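Local coordinates for protein cytochrome P450 (Zobellia galactanivorans, PDB 6G5O) that belongs to the cytochrome P450 family of haem proteins, rich in helices, and carries protoporphyrin IX containing iron in its interior, at residues A[101-104]-A[105-108]. Numbering follows the deposited sequence.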
ATOM      1  N   GLU A 101      -8.548  17.463  -9.558  1.00 27.13           N
ATOM      2  CA  GLU A 101      -9.753  18.269  -9.211  1.00 33.95           C
ATOM      3  C   GLU A 101     -10.913  17.385  -8.770  1.00 33.72           C
ATOM      4  O   GLU A 101     -11.626  17.712  -7.807  1.00 31.38           O
ATOM      5  CB  GLU A 101     -10.281  19.057 -10.406  1.00 41.38           C
ATOM      6  CG  GLU A 101      -9.624  20.381 -10.656  1.00 50.96           C
ATOM      7  CD  GLU A 101      -9.688  20.806 -12.116  1.00 58.49           C
ATOM      8  OE1 GLU A 101     -10.599  20.363 -12.866  1.00 69.96           O
ATOM      9  OE2 GLU A 101      -8.794  21.580 -12.503  1.00 60.12           O
ATOM     10  N   LYS A 102     -11.139  16.295  -9.518  1.00 29.27           N
ATOM     11  CA  LYS A 102     -12.202  15.375  -9.157  1.00 30.02           C
ATOM     12  C   LYS A 102     -11.957  14.749  -7.798  1.00 26.28           C
ATOM     13  O   LYS A 102     -12.897  14.526  -7.004  1.00 26.85           O
ATOM     14  CB  LYS A 102     -12.329  14.273 -10.177  1.00 33.46           C
ATOM     15  CG  LYS A 102     -12.775  14.717 -11.546  1.00 39.55           C
ATOM     16  CD  LYS A 102     -12.350  13.640 -12.535  1.00 48.43           C
ATOM     17  CE  LYS A 102     -12.558  14.024 -13.981  1.00 55.08           C
ATOM     18  NZ  LYS A 102     -13.968  14.388 -14.259  1.00 60.26           N
ATOM     19  N   LEU A 103     -10.696  14.412  -7.548  1.00 25.41           N
ATOM     20  CA  LEU A 103     -10.320  13.799  -6.293  1.00 25.18           C
ATOM     21  C   LEU A 103     -10.413  14.822  -5.116  1.00 25.21           C
ATOM     22  O   LEU A 103     -10.775  14.473  -4.015  1.00 24.44           O
ATOM     23  CB  LEU A 103      -8.927  13.227  -6.428  1.00 25.57           C
ATOM     24  CG  LEU A 103      -8.299  12.519  -5.254  1.00 26.84           C
ATOM     25  CD1 LEU A 103      -9.184  11.350  -4.815  1.00 31.46           C
ATOM     26  CD2 LEU A 103      -6.887  12.059  -5.599  1.00 26.62           C
ATOM     27  N   THR A 104     -10.062  16.056  -5.371  1.00 25.72           N
ATOM     28  CA  THR A 104     -10.243  17.124  -4.382  1.00 29.28           C
ATOM     29  C   THR A 104     -11.716  17.261  -4.037  1.00 30.93           C
ATOM     30  O   THR A 104     -12.068  17.270  -2.860  1.00 31.14           O
ATOM     31  CB  THR A 104      -9.657  18.459  -4.873  1.00 27.83           C
ATOM     32  OG1 THR A 104      -8.263  18.254  -5.156  1.00 28.94           O
ATOM     33  CG2 THR A 104      -9.820  19.571  -3.808  1.00 25.49           C
ATOM     34  N   ALA A 105     -12.566  17.270  -5.069  1.00 32.64           N
ATOM     35  CA  ALA A 105     -14.024  17.327  -4.865  1.00 34.24           C
ATOM     36  C   ALA A 105     -14.570  16.139  -4.047  1.00 33.38           C
ATOM     37  O   ALA A 105     -15.323  16.355  -3.100  1.00 34.21           O
ATOM     38  CB  ALA A 105     -14.751  17.465  -6.191  1.00 33.45           C
ATOM     39  N   GLN A 106     -14.138  14.911  -4.348  1.00 30.89           N
ATOM     40  CA  GLN A 106     -14.535  13.733  -3.532  1.00 28.11           C
ATOM     41  C   GLN A 106     -14.111  13.866  -2.080  1.00 29.88           C
ATOM     42  O   GLN A 106     -14.852  13.483  -1.169  1.00 28.11           O
ATOM     43  CB  GLN A 106     -13.973  12.386  -4.073  1.00 24.71           C
ATOM     44  CG  GLN A 106     -14.394  11.960  -5.489  1.00 23.05           C
ATOM     45  CD  GLN A 106     -13.716  10.646  -5.906  1.00 24.18           C
ATOM     46  OE1 GLN A 106     -12.896  10.110  -5.172  1.00 24.79           O
ATOM     47  NE2 GLN A 106     -14.115  10.090  -7.031  1.00 21.99           N
ATOM     48  N   ILE A 107     -12.897  14.354  -1.855  1.00 30.70           N
ATOM     49  CA  ILE A 107     -12.354  14.311  -0.515  1.00 30.57           C
ATOM     50  C   ILE A 107     -12.951  15.487   0.319  1.00 32.18           C
ATOM     51  O   ILE A 107     -13.256  15.341   1.514  1.00 32.53           O
ATOM     52  CB  ILE A 107     -10.821  14.291  -0.547  1.00 29.51           C
ATOM     53  CG1 ILE A 107     -10.334  12.901  -0.984  1.00 28.94           C
ATOM     54  CG2 ILE A 107     -10.217  14.643   0.823  1.00 29.20           C
ATOM     55  CD1 ILE A 107      -8.833  12.776  -1.081  1.00 26.47           C
ATOM     56  N   SER A 108     -13.110  16.624  -0.327  1.00 31.46           N
ATOM     57  CA  SER A 108     -13.841  17.727   0.234  1.00 38.69           C
ATOM     58  C   SER A 108     -15.262  17.301   0.697  1.00 42.28           C
ATOM     59  O   SER A 108     -15.625  17.486   1.867  1.00 42.74           O
ATOM     60  CB  SER A 108     -13.927  18.835  -0.817  1.00 40.26           C
ATOM     61  OG  SER A 108     -14.568  19.959  -0.263  1.00 44.69           O
TER
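From E101 to S108 the backbone makes two turns of alpha-helix within helix 97-117, with A105, Q106, I107 and S108 giving their N-H groups to the carbonyls of E101, K102, L103 and T104. The bond from S108 N to T104 O, at 2.8 Å, is the shortest of the four and nearly straight (168°); that from I107 N to L103 O is more bent, at 147°, and I107 N also makes a weak bond to T104 O.

On the buried face L103 and I107 lie alongside each other with their ends turned in one direction, and their CD1 methyls meet at 4.0 Å. L103 reaches there with CG anti to the backbone N (chi1 -180°). Its CD1 also faces Q106 OE1, 3.9 Å away, where the Q106 side chain passes at a slant. Q106 lays its CG 3.3 Å from K102 O and runs on extended to helix 122-139, where NE2 hydrogen-bonds R133 O. T104 OG1 hydrogen-bonds Q100 O, one turn earlier in the helix.

The buried side of the helix packs against two others: L103 and Q106 pack on L137 of helix 122-139, while L103 and I107 lean on I342 and T346 of helix 333-350.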